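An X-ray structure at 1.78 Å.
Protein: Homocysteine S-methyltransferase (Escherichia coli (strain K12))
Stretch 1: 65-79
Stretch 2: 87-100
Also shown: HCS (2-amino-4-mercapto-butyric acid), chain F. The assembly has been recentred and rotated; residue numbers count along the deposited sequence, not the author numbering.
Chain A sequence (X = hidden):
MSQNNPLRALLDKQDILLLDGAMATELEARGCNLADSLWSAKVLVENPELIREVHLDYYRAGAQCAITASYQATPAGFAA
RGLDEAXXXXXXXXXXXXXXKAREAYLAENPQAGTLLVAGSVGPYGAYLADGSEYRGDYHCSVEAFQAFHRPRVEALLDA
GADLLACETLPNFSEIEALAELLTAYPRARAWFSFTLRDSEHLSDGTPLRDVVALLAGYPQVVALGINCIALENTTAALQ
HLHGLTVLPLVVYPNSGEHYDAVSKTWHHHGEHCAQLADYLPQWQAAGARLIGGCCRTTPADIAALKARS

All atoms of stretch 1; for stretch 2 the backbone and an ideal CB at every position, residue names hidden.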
ATOM      1  N   CYS A  65      -7.490   7.816   1.938  1.00 16.47           N
ATOM      2  CA  CYS A  65      -7.347   6.365   1.824  1.00 16.48           C
ATOM      3  C   CYS A  65      -6.462   5.824   2.939  1.00 15.75           C
ATOM      4  O   CYS A  65      -5.318   6.258   3.092  1.00 20.60           O
ATOM      5  CB  CYS A  65      -6.760   5.983   0.457  1.00 15.66           C
ATOM      6  SG  CYS A  65      -6.734   4.184   0.155  1.00 20.20           S
ATOM      7  N   ALA A  66      -6.991   4.883   3.721  1.00 14.35           N
ATOM      8  CA  ALA A  66      -6.189   4.175   4.706  1.00 14.68           C
ATOM      9  C   ALA A  66      -5.599   2.903   4.112  1.00 17.66           C
ATOM     10  O   ALA A  66      -6.269   2.198   3.356  1.00 18.97           O
ATOM     11  CB  ALA A  66      -7.034   3.828   5.946  1.00 14.50           C
ATOM     12  N   ILE A  67      -4.354   2.598   4.454  1.00 15.90           N
ATOM     13  CA  ILE A  67      -3.758   1.330   4.025  1.00 12.90           C
ATOM     14  C   ILE A  67      -3.689   0.400   5.231  1.00 15.67           C
ATOM     15  O   ILE A  67      -3.116   0.761   6.246  1.00 14.86           O
ATOM     16  CB  ILE A  67      -2.361   1.525   3.417  1.00 17.69           C
ATOM     17  CG1 ILE A  67      -2.462   2.463   2.209  1.00 16.32           C
ATOM     18  CG2 ILE A  67      -1.759   0.173   3.012  1.00 15.00           C
ATOM     19  CD1 ILE A  67      -1.123   2.849   1.569  1.00 19.01           C
ATOM     20  N   THR A  68      -4.275  -0.790   5.112  1.00 13.96           N
ATOM     21  CA  THR A  68      -4.420  -1.688   6.271  1.00 13.30           C
ATOM     22  C   THR A  68      -3.079  -2.232   6.756  1.00 16.06           C
ATOM     23  O   THR A  68      -2.082  -2.226   6.025  1.00 16.80           O
ATOM     24  CB  THR A  68      -5.353  -2.869   5.953  1.00 10.86           C
ATOM     25  OG1 THR A  68      -4.823  -3.626   4.853  1.00 14.19           O
ATOM     26  CG2 THR A  68      -6.742  -2.358   5.591  1.00 14.74           C
ATOM     27  N   ALA A  69      -3.064  -2.709   8.002  1.00 14.56           N
ATOM     28  CA  ALA A  69      -1.838  -3.232   8.603  1.00 15.14           C
ATOM     29  C   ALA A  69      -1.577  -4.688   8.219  1.00 16.74           C
ATOM     30  O   ALA A  69      -1.322  -5.521   9.093  1.00 24.10           O
ATOM     31  CB  ALA A  69      -1.912  -3.097  10.124  1.00 19.15           C
ATOM     32  N   SER A  70      -1.662  -5.006   6.926  1.00 14.08           N
ATOM     33  CA  SER A  70      -1.562  -6.398   6.483  1.00 18.11           C
ATOM     34  C   SER A  70      -0.323  -6.667   5.628  1.00 15.08           C
ATOM     35  O   SER A  70      -0.228  -7.712   4.996  1.00 15.67           O
ATOM     36  CB  SER A  70      -2.814  -6.795   5.696  1.00 19.32           C
ATOM     37  OG  SER A  70      -3.112  -5.823   4.702  1.00 16.88           O
ATOM     38  N   TYR A  71       0.602  -5.715   5.594  1.00 17.69           N
ATOM     39  CA  TYR A  71       1.796  -5.811   4.745  1.00 15.62           C
ATOM     40  C   TYR A  71       2.575  -7.119   4.920  1.00 19.78           C
ATOM     41  O   TYR A  71       3.109  -7.684   3.943  1.00 15.04           O
ATOM     42  CB  TYR A  71       2.713  -4.628   5.045  1.00 17.64           C
ATOM     43  CG  TYR A  71       4.007  -4.612   4.261  1.00 16.26           C
ATOM     44  CD1 TYR A  71       4.014  -4.304   2.909  1.00 19.25           C
ATOM     45  CD2 TYR A  71       5.222  -4.891   4.884  1.00 19.57           C
ATOM     46  CE1 TYR A  71       5.191  -4.277   2.191  1.00 17.37           C
ATOM     47  CE2 TYR A  71       6.405  -4.865   4.175  1.00 20.93           C
ATOM     48  CZ  TYR A  71       6.385  -4.549   2.831  1.00 19.03           C
ATOM     49  OH  TYR A  71       7.560  -4.524   2.117  1.00 21.60           O
ATOM     50  N   GLN A  72       2.658  -7.580   6.165  1.00 19.11           N
ATOM     51  CA  GLN A  72       3.352  -8.826   6.482  1.00 17.87           C
ATOM     52  C   GLN A  72       2.405  -9.851   7.110  1.00 19.07           C
ATOM     53  O   GLN A  72       2.836 -10.795   7.772  1.00 24.22           O
ATOM     54  CB  GLN A  72       4.563  -8.544   7.382  1.00 23.92           C
ATOM     55  CG  GLN A  72       5.807  -8.221   6.534  1.00 26.64           C
ATOM     56  CD  GLN A  72       6.837  -7.353   7.230  1.00 28.74           C
ATOM     57  OE1 GLN A  72       6.498  -6.436   7.981  1.00 38.24           O
ATOM     58  NE2 GLN A  72       8.108  -7.626   6.962  1.00 28.08           N
ATOM     59  N   ALA A  73       1.109  -9.667   6.872  1.00 16.83           N
ATOM     60  CA  ALA A  73       0.103 -10.612   7.348  1.00 21.28           C
ATOM     61  C   ALA A  73      -0.298 -11.618   6.257  1.00 20.97           C
ATOM     62  O   ALA A  73      -1.199 -11.373   5.454  1.00 19.35           O
ATOM     63  CB  ALA A  73      -1.120  -9.864   7.857  1.00 20.43           C
ATOM     64  N   THR A  74       0.387 -12.756   6.238  1.00 18.67           N
ATOM     65  CA  THR A  74       0.018 -13.880   5.380  1.00 17.39           C
ATOM     66  C   THR A  74       0.016 -15.143   6.221  1.00 16.72           C
ATOM     67  O   THR A  74       0.667 -15.185   7.253  1.00 15.70           O
ATOM     68  CB  THR A  74       0.999 -14.089   4.211  1.00 19.62           C
ATOM     69  OG1 THR A  74       2.326 -14.248   4.738  1.00 20.25           O
ATOM     70  CG2 THR A  74       0.957 -12.906   3.223  1.00 17.45           C
ATOM     71  N   PRO A  75      -0.712 -16.176   5.776  1.00 18.77           N
ATOM     72  CA  PRO A  75      -0.597 -17.472   6.452  1.00 16.33           C
ATOM     73  C   PRO A  75       0.848 -17.972   6.516  1.00 16.62           C
ATOM     74  O   PRO A  75       1.243 -18.506   7.547  1.00 16.96           O
ATOM     75  CB  PRO A  75      -1.460 -18.389   5.589  1.00 17.48           C
ATOM     76  CG  PRO A  75      -2.510 -17.472   5.025  1.00 19.36           C
ATOM     77  CD  PRO A  75      -1.779 -16.172   4.758  1.00 17.88           C
ATOM     78  N   ALA A  76       1.626 -17.782   5.450  1.00 17.49           N
ATOM     79  CA  ALA A  76       3.047 -18.157   5.450  1.00 21.88           C
ATOM     80  C   ALA A  76       3.820 -17.490   6.586  1.00 20.13           C
ATOM     81  O   ALA A  76       4.548 -18.152   7.338  1.00 20.27           O
ATOM     82  CB  ALA A  76       3.699 -17.806   4.104  1.00 19.01           C
ATOM     83  N   GLY A  77       3.683 -16.172   6.695  1.00 18.34           N
ATOM     84  CA  GLY A  77       4.365 -15.430   7.741  1.00 18.56           C
ATOM     85  C   GLY A  77       3.896 -15.814   9.140  1.00 23.29           C
ATOM     86  O   GLY A  77       4.709 -16.040  10.043  1.00 21.00           O
ATOM     87  N   PHE A  78       2.580 -15.901   9.321  1.00 18.85           N
ATOM     88  CA  PHE A  78       2.022 -16.062  10.661  1.00 21.83           C
ATOM     89  C   PHE A  78       2.085 -17.506  11.162  1.00 24.08           C
ATOM     90  O   PHE A  78       1.732 -17.776  12.317  1.00 23.35           O
ATOM     91  CB  PHE A  78       0.568 -15.553  10.709  1.00 18.79           C
ATOM     92  CG  PHE A  78       0.438 -14.044  10.767  1.00 21.14           C
ATOM     93  CD1 PHE A  78       1.556 -13.226  10.850  1.00 21.30           C
ATOM     94  CD2 PHE A  78      -0.815 -13.448  10.754  1.00 20.01           C
ATOM     95  CE1 PHE A  78       1.427 -11.822  10.906  1.00 22.35           C
ATOM     96  CE2 PHE A  78      -0.954 -12.067  10.822  1.00 18.59           C
ATOM     97  CZ  PHE A  78       0.170 -11.250  10.898  1.00 17.76           C
ATOM     98  N   ALA A  79       2.552 -18.425  10.317  1.00 23.95           N
ATOM     99  CA  ALA A  79       2.705 -19.818  10.746  1.00 18.41           C
ATOM    100  C   ALA A  79       3.820 -19.914  11.785  1.00 26.98           C
ATOM    101  O   ALA A  79       3.829 -20.825  12.608  1.00 25.02           O
ATOM    102  CB  ALA A  79       2.991 -20.724   9.579  1.00 20.51           C
ATOM    103  N   UNK A  87      -7.000 -18.774  10.899  1.00 15.68           N
ATOM    104  CA  UNK A  87      -6.640 -17.821  11.944  1.00 12.60           C
ATOM    105  C   UNK A  87      -5.986 -16.600  11.309  1.00 16.80           C
ATOM    106  O   UNK A  87      -6.297 -15.462  11.665  1.00 15.72           O
ATOM    107  CB  UNK A  87      -5.707 -18.462  12.973  1.00 12.60           C
ATOM    108  N   UNK A  88      -5.075 -16.857  10.372  1.00 15.34           N
ATOM    109  CA  UNK A  88      -4.351 -15.783   9.687  1.00 15.92           C
ATOM    110  C   UNK A  88      -5.301 -14.905   8.876  1.00 14.70           C
ATOM    111  O   UNK A  88      -5.201 -13.662   8.913  1.00 14.38           O
ATOM    112  CB  UNK A  88      -3.272 -16.368   8.774  1.00 15.92           C
ATOM    113  N   UNK A  89      -6.233 -15.531   8.155  1.00 14.48           N
ATOM    114  CA  UNK A  89      -7.220 -14.777   7.385  1.00 19.01           C
ATOM    115  C   UNK A  89      -8.129 -13.953   8.300  1.00 16.10           C
ATOM    116  O   UNK A  89      -8.559 -12.864   7.942  1.00 15.40           O
ATOM    117  CB  UNK A  89      -8.060 -15.727   6.529  1.00 19.01           C
ATOM    118  N   UNK A  90      -8.412 -14.465   9.495  1.00 15.96           N
ATOM    119  CA  UNK A  90      -9.153 -13.683  10.482  1.00 14.09           C
ATOM    120  C   UNK A  90      -8.429 -12.383  10.830  1.00 13.11           C
ATOM    121  O   UNK A  90      -9.049 -11.317  10.931  1.00 15.41           O
ATOM    122  CB  UNK A  90      -9.377 -14.511  11.749  1.00 14.09           C
ATOM    123  N   UNK A  91      -7.114 -12.459  11.006  1.00 13.43           N
ATOM    124  CA  UNK A  91      -6.358 -11.278  11.397  1.00 12.99           C
ATOM    125  C   UNK A  91      -6.236 -10.322  10.215  1.00 13.57           C
ATOM    126  O   UNK A  91      -6.279  -9.103  10.385  1.00 14.68           O
ATOM    127  CB  UNK A  91      -4.973 -11.670  11.917  1.00 12.99           C
ATOM    128  N   UNK A  92      -6.091 -10.884   9.022  1.00 13.82           N
ATOM    129  CA  UNK A  92      -6.023 -10.055   7.821  1.00 13.08           C
ATOM    130  C   UNK A  92      -7.330  -9.290   7.672  1.00 15.16           C
ATOM    131  O   UNK A  92      -7.331  -8.066   7.437  1.00 16.92           O
ATOM    132  CB  UNK A  92      -5.746 -10.904   6.579  1.00 13.08           C
ATOM    133  N   UNK A  93      -8.442 -10.001   7.835  1.00 14.72           N
ATOM    134  CA  UNK A  93      -9.753  -9.385   7.748  1.00 14.74           C
ATOM    135  C   UNK A  93      -9.949  -8.314   8.811  1.00 15.62           C
ATOM    136  O   UNK A  93     -10.534  -7.251   8.547  1.00 15.86           O
ATOM    137  CB  UNK A  93     -10.843 -10.451   7.873  1.00 14.74           C
ATOM    138  N   UNK A  94      -9.452  -8.591  10.011  1.00 16.97           N
ATOM    139  CA  UNK A  94      -9.508  -7.637  11.114  1.00 16.49           C
ATOM    140  C   UNK A  94      -8.810  -6.315  10.775  1.00 14.97           C
ATOM    141  O   UNK A  94      -9.275  -5.251  11.178  1.00 16.52           O
ATOM    142  CB  UNK A  94      -8.875  -8.252  12.364  1.00 16.49           C
ATOM    143  N   UNK A  95      -7.711  -6.392  10.026  1.00 15.01           N
ATOM    144  CA  UNK A  95      -6.961  -5.189   9.663  1.00 14.56           C
ATOM    145  C   UNK A  95      -7.829  -4.260   8.815  1.00 14.98           C
ATOM    146  O   UNK A  95      -7.711  -3.034   8.916  1.00 15.77           O
ATOM    147  CB  UNK A  95      -5.682  -5.558   8.909  1.00 14.56           C
ATOM    148  N   UNK A  96      -8.705  -4.851   8.000  1.00 16.49           N
ATOM    149  CA  UNK A  96      -9.654  -4.108   7.173  1.00 17.16           C
ATOM    150  C   UNK A  96     -10.783  -3.566   8.027  1.00 17.11           C
ATOM    151  O   UNK A  96     -11.190  -2.424   7.881  1.00 15.76           O
ATOM    152  CB  UNK A  96     -10.212  -4.992   6.056  1.00 17.16           C
ATOM    153  N   UNK A  97     -11.284  -4.402   8.927  1.00 15.67           N
ATOM    154  CA  UNK A  97     -12.369  -4.011   9.809  1.00 17.25           C
ATOM    155  C   UNK A  97     -11.999  -2.771  10.632  1.00 15.36           C
ATOM    156  O   UNK A  97     -12.810  -1.863  10.785  1.00 17.53           O
ATOM    157  CB  UNK A  97     -12.736  -5.172  10.735  1.00 17.25           C
ATOM    158  N   UNK A  98     -10.771  -2.732  11.144  1.00 15.17           N
ATOM    159  CA  UNK A  98     -10.349  -1.616  11.995  1.00 17.40           C
ATOM    160  C   UNK A  98     -10.245  -0.330  11.192  1.00 16.08           C
ATOM    161  O   UNK A  98     -10.564   0.745  11.699  1.00 14.34           O
ATOM    162  CB  UNK A  98      -9.008  -1.926  12.663  1.00 17.40           C
ATOM    163  N   UNK A  99      -9.816  -0.428   9.937  1.00 14.82           N
ATOM    164  CA  UNK A  99      -9.763   0.768   9.101  1.00 16.11           C
ATOM    165  C   UNK A  99     -11.179   1.226   8.747  1.00 16.01           C
ATOM    166  O   UNK A  99     -11.459   2.429   8.686  1.00 16.55           O
ATOM    167  CB  UNK A  99      -8.953   0.502   7.831  1.00 16.11           C
ATOM    168  N   UNK A 100     -12.072   0.271   8.502  1.00 14.30           N
ATOM    169  CA  UNK A 100     -13.452   0.617   8.181  1.00 15.55           C
ATOM    170  C   UNK A 100     -14.130   1.256   9.398  1.00 18.09           C
ATOM    171  O   UNK A 100     -14.927   2.186   9.253  1.00 18.23           O
ATOM    172  CB  UNK A 100     -14.225  -0.622   7.724  1.00 15.55           C
TER
HETATM  173  N   HCS F 505       3.501  -1.623   5.533  0.82 37.06           N
HETATM  174  CA  HCS F 505       3.621  -0.416   4.737  0.82 36.38           C
HETATM  175  CB  HCS F 505       4.645  -0.637   3.632  0.82 34.42           C
HETATM  176  CG  HCS F 505       6.020  -0.943   4.213  0.82 35.27           C
HETATM  177  SD  HCS F 505       7.264  -0.862   2.901  0.82 38.40           S
HETATM  178  C   HCS F 505       2.291  -0.085   4.128  0.82 34.89           C
HETATM  179  OXT HCS F 505       1.329  -0.853   4.343  0.82 25.42           O
HETATM  180  O   HCS F 505       2.196   0.947   3.429  0.82 35.94           O

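Stretch 2 is helical throughout, so the positions meeting stretch 1 recur every three or four residues. Position 87 has nothing of stretch 1 within reach of its CB, and stretch 1 sets no rule there; it is Q87.

Position 88 is tight. Its CA-to-CB bond points toward stretch 1, and the ideal CB already lies 3.7 Å from P75 CA and 4.3 Å from F78 CD2. Alanine, serine or cysteine would suit. The residue is S88, whose OG sits 3.3 Å from F78 CB, near the plane of the F78 ring at its edge, and is hydrogen-bonded elsewhere in the structure. No hydrogen bond crosses between the stretches, so this contact rests on packing.

Positions 89 and 90 are permissive. At 89 the CB points sideways, and a long polar chain could lead off; K89 does so. At 90, out of reach, A90 makes no contact.

Position 91 points toward stretch 1, its ideal CB 4.2 Å from F78 CE2. The aromatic carbon invites an apolar side chain such as leucine, methionine or isoleucine. L91 brings CD1 to 4.0 Å from F78 CE2.

At 92 the CB points sideways, 4.7 Å from A73 O and 5.1 Å from S70 CB, leaving space that a branched or flexible apolar chain could enter. The residue is I92, and its end comes nearer: CG1 packs 3.8 Å from A73 CB, while CD1 reaches 4.3 Å from P75 CD. The cost is that CD1 also lies 3.2 Å from A73 O, a carbonyl without a hydrogen-bonding partner in the model.

Positions 93 and 94 are out of reach of stretch 1, which would tolerate many residues; they are G93 and K94.

Position 95 faces a close wall, with its ideal CB 4.0 Å from both A69 N and T68 CB. A small residue is called for, polar or not. S95 turns OG (chi1 p) back to donate to I92 O at 2.6 Å, while the same OG packs 3.5 Å from T68 CB. A water joins the backbones here, accepting from A69 N at 2.8 Å and donating to S95 O at 2.7 Å.

At 96 the CB is sideways, 4.4 Å from T68 CG2, which suits alanine or a beta-branched apolar residue. V96 places its CG2 4.1 Å from T68 CG2.

Position 97 points away and 98 sideways, both free of contact: E97 and L98.

Position 99 points toward two methyls, favouring a small apolar residue. A99 CB meets A66 CB at 4.3 Å and T68 CG2 at 4.2 Å. Position 100, out of reach, is R100.

Stretch 2 (87-100) QSKALIGKSVELAR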
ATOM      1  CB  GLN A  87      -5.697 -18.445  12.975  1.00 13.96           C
ATOM      2  CG  GLN A  87      -6.369 -19.494  13.876  1.00 15.67           C
ATOM      3  CD  GLN A  87      -5.365 -20.238  14.749  1.00 17.02           C
ATOM      4  OE1 GLN A  87      -4.471 -20.918  14.237  1.00 18.67           O
ATOM      5  NE2 GLN A  87      -5.512 -20.114  16.076  1.00 19.68           N
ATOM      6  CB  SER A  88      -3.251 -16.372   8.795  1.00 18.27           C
ATOM      7  OG  SER A  88      -2.229 -16.968   9.585  1.00 16.71           O
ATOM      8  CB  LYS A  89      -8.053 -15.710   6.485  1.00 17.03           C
ATOM      9  CG  LYS A  89      -7.195 -16.505   5.509  1.00 19.57           C
ATOM     10  CD  LYS A  89      -7.825 -16.780   4.161  1.00 28.54           C
ATOM     11  CE  LYS A  89      -9.216 -17.326   4.241  1.00 29.84           C
ATOM     12  NZ  LYS A  89      -9.735 -17.547   2.849  1.00 32.72           N
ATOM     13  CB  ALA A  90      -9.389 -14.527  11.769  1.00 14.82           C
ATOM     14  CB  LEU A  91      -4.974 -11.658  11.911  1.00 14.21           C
ATOM     15  CG  LEU A  91      -4.998 -12.421  13.234  1.00 17.03           C
ATOM     16  CD1 LEU A  91      -3.591 -12.677  13.720  1.00 19.27           C
ATOM     17  CD2 LEU A  91      -5.761 -11.614  14.258  1.00 18.24           C
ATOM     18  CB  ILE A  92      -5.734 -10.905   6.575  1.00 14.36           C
ATOM     19  CG1 ILE A  92      -4.309 -11.471   6.651  1.00 13.37           C
ATOM     20  CG2 ILE A  92      -5.922 -10.079   5.302  1.00 14.40           C
ATOM     21  CD1 ILE A  92      -4.105 -12.697   5.797  1.00 16.67           C
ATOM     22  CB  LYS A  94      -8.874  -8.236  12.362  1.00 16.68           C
ATOM     23  CG  LYS A  94      -8.915  -7.322  13.574  1.00 21.60           C
ATOM     24  CD  LYS A  94     -10.333  -7.154  14.093  1.00 27.26           C
ATOM     25  CE  LYS A  94     -10.342  -6.669  15.538  1.00 34.40           C
ATOM     26  NZ  LYS A  94      -9.786  -7.687  16.471  1.00 36.70           N
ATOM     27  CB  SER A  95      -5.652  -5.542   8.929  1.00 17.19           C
ATOM     28  OG  SER A  95      -5.861  -5.883   7.565  1.00 15.86           O
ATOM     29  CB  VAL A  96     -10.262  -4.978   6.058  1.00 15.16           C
ATOM     30  CG1 VAL A  96     -11.187  -4.127   5.149  1.00 15.89           C
ATOM     31  CG2 VAL A  96      -9.162  -5.617   5.227  1.00 15.12           C
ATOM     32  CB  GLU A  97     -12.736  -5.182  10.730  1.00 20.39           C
ATOM     33  CG  GLU A  97     -13.894  -4.929  11.666  1.00 27.23           C
ATOM     34  CD  GLU A  97     -14.066  -6.069  12.671  1.00 38.58           C
ATOM     35  OE1 GLU A  97     -13.886  -7.247  12.282  1.00 42.40           O
ATOM     36  OE2 GLU A  97     -14.355  -5.786  13.857  1.00 50.25           O
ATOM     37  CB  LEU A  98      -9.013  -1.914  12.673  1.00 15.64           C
ATOM     38  CG  LEU A  98      -9.042  -3.035  13.712  1.00 15.28           C
ATOM     39  CD1 LEU A  98      -7.624  -3.439  14.081  1.00 18.61           C
ATOM     40  CD2 LEU A  98      -9.803  -2.553  14.957  1.00 18.95           C
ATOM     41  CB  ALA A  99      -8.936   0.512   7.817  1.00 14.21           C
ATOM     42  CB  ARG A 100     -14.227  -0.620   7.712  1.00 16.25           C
ATOM     43  CG  ARG A 100     -13.714  -1.209   6.392  1.00 17.21           C
ATOM     44  CD  ARG A 100     -14.509  -2.447   6.015  1.00 23.66           C
ATOM     45  NE  ARG A 100     -15.910  -2.099   5.815  1.00 30.82           N
ATOM     46  CZ  ARG A 100     -16.920  -2.961   5.832  1.00 37.64           C
ATOM     47  NH1 ARG A 100     -16.702  -4.252   6.052  1.00 39.21           N
ATOM     48  NH2 ARG A 100     -18.157  -2.523   5.631  1.00 40.07           N
TER
HETATM   49  O   HOH W   1      -5.305  -2.101   9.561  1.00 13.46           O
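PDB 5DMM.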